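Erythrocyte binding antigen 140 (Plasmodium falciparum, PDB 4GF2) probably binds a host receptor on the erythrocyte surface during parasite invasion, through an adhesive region with two Duffy-binding domains that makes up this fragment. Local coordinates at residues Asn149-Asn152 and His153-Asn157; Thr544-Asn548 and Lys549-Asp553. The protein carries 3 engineered substitutions. All coordinates share one frame; numbering follows the deposited sequence.

Contact 1 (Asn149-Asn152 and His153-Asn157); sequences NLWN and HMIVN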
# COMPACT_ATOMS: atom_id res chain seq x y z
N ASN A 149 -44.90 24.38 19.13
CA ASN A 149 -45.82 24.17 18.03
C ASN A 149 -45.11 23.68 16.77
O ASN A 149 -45.63 22.84 16.04
CB ASN A 149 -46.60 25.46 17.74
CG ASN A 149 -47.48 25.34 16.51
OD1 ASN A 149 -47.45 26.20 15.63
ND2 ASN A 149 -48.25 24.27 16.44
N LEU A 150 -43.91 24.19 16.52
CA LEU A 150 -43.12 23.77 15.37
C LEU A 150 -42.73 22.30 15.47
O LEU A 150 -42.83 21.55 14.50
CB LEU A 150 -41.87 24.64 15.23
CG LEU A 150 -42.08 26.07 14.71
CD1 LEU A 150 -40.81 26.89 14.85
CD2 LEU A 150 -42.53 26.05 13.26
N TRP A 151 -42.28 21.88 16.65
CA TRP A 151 -41.90 20.49 16.86
C TRP A 151 -43.11 19.59 16.69
O TRP A 151 -43.08 18.63 15.90
CB TRP A 151 -41.31 20.31 18.26
CG TRP A 151 -41.14 18.88 18.65
CD1 TRP A 151 -41.82 18.21 19.63
CD2 TRP A 151 -40.22 17.93 18.09
NE1 TRP A 151 -41.39 16.91 19.71
CE2 TRP A 151 -40.41 16.71 18.78
CE3 TRP A 151 -39.26 18.00 17.07
CZ2 TRP A 151 -39.67 15.57 18.48
CZ3 TRP A 151 -38.53 16.86 16.78
CH2 TRP A 151 -38.74 15.66 17.48
N ASN A 152 -44.18 19.89 17.41
CA ASN A 152 -45.39 19.10 17.34
C ASN A 152 -45.88 18.89 15.92
O ASN A 152 -46.28 17.79 15.54
CB ASN A 152 -46.49 19.74 18.18
CG ASN A 152 -46.29 19.52 19.67
OD1 ASN A 152 -45.61 18.58 20.07
ND2 ASN A 152 -46.88 20.39 20.48
N HIS A 153 -45.84 19.95 15.11
CA HIS A 153 -46.33 19.88 13.75
C HIS A 153 -45.34 19.14 12.85
O HIS A 153 -45.73 18.50 11.87
CB HIS A 153 -46.60 21.28 13.20
CG HIS A 153 -47.11 21.28 11.79
ND1 HIS A 153 -48.38 20.84 11.47
CD2 HIS A 153 -46.53 21.66 10.63
CE1 HIS A 153 -48.56 20.96 10.16
NE2 HIS A 153 -47.45 21.45 9.63
N MET A 154 -44.06 19.24 13.20
CA MET A 154 -43.02 18.55 12.45
C MET A 154 -43.22 17.04 12.49
O MET A 154 -42.98 16.34 11.51
CB MET A 154 -41.63 18.90 12.99
CG MET A 154 -40.51 18.17 12.27
SD MET A 154 -38.86 18.67 12.79
CE MET A 154 -37.89 17.82 11.55
N ILE A 155 -43.64 16.52 13.64
CA ILE A 155 -43.74 15.08 13.80
C ILE A 155 -45.18 14.57 13.78
O ILE A 155 -45.41 13.38 13.96
CB ILE A 155 -43.08 14.62 15.12
CG1 ILE A 155 -43.85 15.17 16.32
CG2 ILE A 155 -41.63 15.05 15.16
CD1 ILE A 155 -43.36 14.64 17.65
N VAL A 156 -46.14 15.47 13.54
CA VAL A 156 -47.55 15.12 13.69
C VAL A 156 -47.97 13.91 12.85
O VAL A 156 -48.81 13.13 13.26
CB VAL A 156 -48.47 16.31 13.34
CG1 VAL A 156 -48.40 16.62 11.86
CG2 VAL A 156 -49.90 16.00 13.76
N ASN A 157 -47.37 13.76 11.67
CA ASN A 157 -47.72 12.65 10.79
C ASN A 157 -46.84 11.41 10.98
O ASN A 157 -47.02 10.41 10.30
CB ASN A 157 -47.64 13.09 9.32
CG ASN A 157 -48.59 14.23 9.00
OD1 ASN A 157 -48.17 15.27 8.50
ND2 ASN A 157 -49.87 14.03 9.29
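The amide N of Met154 donates to Leu150 O at 2.9 Å, the shortest of three successive i to i+4 bonds near the C-terminal end of helix 132-155. His153 N to Asn149 O (3.0 Å) and Ile155 N to Trp151 O (3.1 Å) lie one residue to either side. These bonds bring Ile155 one turn on from Trp151, and the main side-chain contact is between these two. The indole swings out with CG anti to the backbone N (chi1 169°), and Ile155 lays CG2 over a face of its six-membered ring. Ile155 CG2 stands 3.8 Å from the centroid of the six-membered ring of Trp151, 13° off its normal, a CH-pi contact. The other branch reaches the pyrrole part, where Ile155 CD1 lies 3.6 Å from Trp151 NE1. Met154, fully extended, approaches obliquely; its SD is 4.4 Å from Trp151 CE3, a looser Met-aromatic contact. The indole N-H itself is satisfied by Ala167 O, which helps fix the ring's rotation. In this Duffy-binding domain, Phe94 of helix 83-101 meets the indole edge-to-face, Met154 packs on both Leu90 and Phe94, and Leu150 and His153 rest against Leu64 of helix 56-78.

Contact 2 (Thr544-Asn548 and Lys549-Asp553); sequences TKDKN and KKMYD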
# COMPACT_ATOMS: atom_id res chain seq x y z
N THR A 544 34.37 -8.08 -25.19
CA THR A 544 35.31 -7.44 -26.10
C THR A 544 34.60 -6.56 -27.12
O THR A 544 34.95 -5.39 -27.30
CB THR A 544 36.13 -8.49 -26.87
OG1 THR A 544 36.84 -9.32 -25.94
CG2 THR A 544 37.12 -7.82 -27.80
N LYS A 545 33.59 -7.12 -27.78
CA LYS A 545 32.83 -6.38 -28.78
C LYS A 545 32.14 -5.16 -28.16
O LYS A 545 32.12 -4.09 -28.76
CB LYS A 545 31.80 -7.29 -29.45
CG LYS A 545 32.42 -8.30 -30.41
CD LYS A 545 31.38 -9.23 -31.00
CE LYS A 545 31.99 -10.14 -32.05
NZ LYS A 545 31.06 -11.22 -32.49
N ASP A 546 31.57 -5.34 -26.97
CA ASP A 546 30.91 -4.24 -26.28
C ASP A 546 31.93 -3.18 -25.87
O ASP A 546 31.70 -1.98 -26.07
CB ASP A 546 30.15 -4.73 -25.04
CG ASP A 546 28.84 -5.42 -25.39
OD1 ASP A 546 28.43 -5.38 -26.57
OD2 ASP A 546 28.20 -5.99 -24.48
N LYS A 547 33.05 -3.62 -25.31
CA LYS A 547 34.10 -2.70 -24.89
C LYS A 547 34.52 -1.80 -26.05
O LYS A 547 34.67 -0.59 -25.88
CB LYS A 547 35.32 -3.47 -24.37
CG LYS A 547 36.44 -2.57 -23.87
CD LYS A 547 37.66 -3.37 -23.42
CE LYS A 547 38.35 -4.05 -24.59
NZ LYS A 547 39.56 -4.80 -24.17
N ASN A 548 34.70 -2.39 -27.22
CA ASN A 548 35.11 -1.63 -28.40
C ASN A 548 34.07 -0.61 -28.83
O ASN A 548 34.39 0.41 -29.44
CB ASN A 548 35.43 -2.58 -29.56
CG ASN A 548 36.64 -3.45 -29.29
OD1 ASN A 548 37.57 -3.03 -28.60
ND2 ASN A 548 36.64 -4.65 -29.84
N LYS A 549 32.81 -0.89 -28.52
CA LYS A 549 31.72 0.04 -28.80
C LYS A 549 31.60 1.09 -27.70
O LYS A 549 30.64 1.85 -27.66
CB LYS A 549 30.40 -0.72 -28.95
CG LYS A 549 30.30 -1.56 -30.22
CD LYS A 549 29.42 -2.79 -30.03
CE LYS A 549 27.99 -2.42 -29.71
NZ LYS A 549 27.17 -3.63 -29.38
N LYS A 550 32.59 1.11 -26.81
CA LYS A 550 32.70 2.14 -25.78
C LYS A 550 31.50 2.17 -24.84
O LYS A 550 31.11 3.23 -24.35
CB LYS A 550 32.90 3.52 -26.43
CG LYS A 550 34.12 3.59 -27.34
CD LYS A 550 34.31 4.98 -27.93
CE LYS A 550 35.52 5.04 -28.84
NZ LYS A 550 35.75 6.39 -29.41
N MET A 551 30.92 1.00 -24.59
CA MET A 551 29.78 0.89 -23.68
C MET A 551 30.26 0.94 -22.23
O MET A 551 29.47 1.16 -21.31
CB MET A 551 29.02 -0.41 -23.94
CG MET A 551 28.47 -0.53 -25.36
SD MET A 551 27.88 -2.18 -25.77
CE MET A 551 26.43 -2.31 -24.73
N TYR A 552 31.56 0.75 -22.03
CA TYR A 552 32.15 0.74 -20.69
C TYR A 552 33.10 1.91 -20.48
O TYR A 552 34.08 1.80 -19.76
CB TYR A 552 32.90 -0.58 -20.47
CG TYR A 552 32.08 -1.81 -20.77
CD1 TYR A 552 30.71 -1.82 -20.57
CD2 TYR A 552 32.68 -2.97 -21.25
CE1 TYR A 552 29.95 -2.95 -20.84
CE2 TYR A 552 31.93 -4.10 -21.52
CZ TYR A 552 30.57 -4.09 -21.31
OH TYR A 552 29.82 -5.21 -21.58
N ASP A 553 32.79 3.04 -21.12
CA ASP A 553 33.62 4.24 -20.99
C ASP A 553 33.53 4.84 -19.60
O ASP A 553 34.54 5.26 -19.03
CB ASP A 553 33.20 5.29 -22.03
CG ASP A 553 34.08 5.27 -23.26
OD1 ASP A 553 34.63 4.20 -23.59
OD2 ASP A 553 34.22 6.34 -23.91
O HOH W 1 27.40 -5.10 -21.97
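Asp546, Lys549 and Tyr552 meet where helix 518-548 gives way to the loop that follows, and the aspartate touches both of the others. Asp546 OD1 forms a salt bridge with Lys549 NZ at 3.5 Å. Lys549 first runs its CD within 3.3 Å of Lys545 O, then bends at chi3 (63°), which turns the ammonium back across the helix surface to the carboxylate. Met551 SD lies 3.3 Å from Asp546 OD1, so the thioether is in contact with the carboxylate as well. A water links Asp546 OD2 to Tyr552 OH: it donates to Asp546 OD2 at 2.8 Å and also hydrogen-bonds to Tyr552 OH. Carboxylate and phenol ring are nearly perpendicular, 81° apart. The ring lies alongside the helix, with Tyr552 CZ 3.8 Å from Asp546 CB and Tyr552 CD2 3.9 Å from Lys547 CA, while Phe479 and Leu480 of helix 478-508 also touch Tyr552.

The backbone holds this cluster in place. Lys550 N bonds to Lys547 O at 2.8 Å, and Met551 N reaches Asp546 O in a weak bond of 3.4 Å. With Lys550 in the left-handed region (phi 61°), this pair of bonds fits a Schellman motif, and a type I turn from Lys550 to Asp553 overlaps its end.

Asp546 also has a salt bridge from OD2 to Lys542, one turn back, so a lysine serves each carboxylate oxygen. Two ammonium groups and a donated water hydrogen bond on this largely buried acid would favour its ionised form, and partners at both oxygens probably restrict the rotation of the carboxylate.

Contacts 1 and 2 both lie at places where a helix runs out into a loop, yet they are far apart: their centres are about 90 Å apart and their nearest atoms about 77 Å. They sit on opposite sides of the chain's centre, their own centres about 51 and 42 Å from it respectively, and follow one another in sequence. Contact 1 belongs to the first Duffy-binding domain and draws mainly on apolar and aromatic packing, whereas contact 2, towards the other end of the elongated fragment, relies more on charge and water. Each has its own glycerol, probably from the crystallisation liquor, about 3 Å from the side chain of His153 in contact 1 and of Lys550 in contact 2.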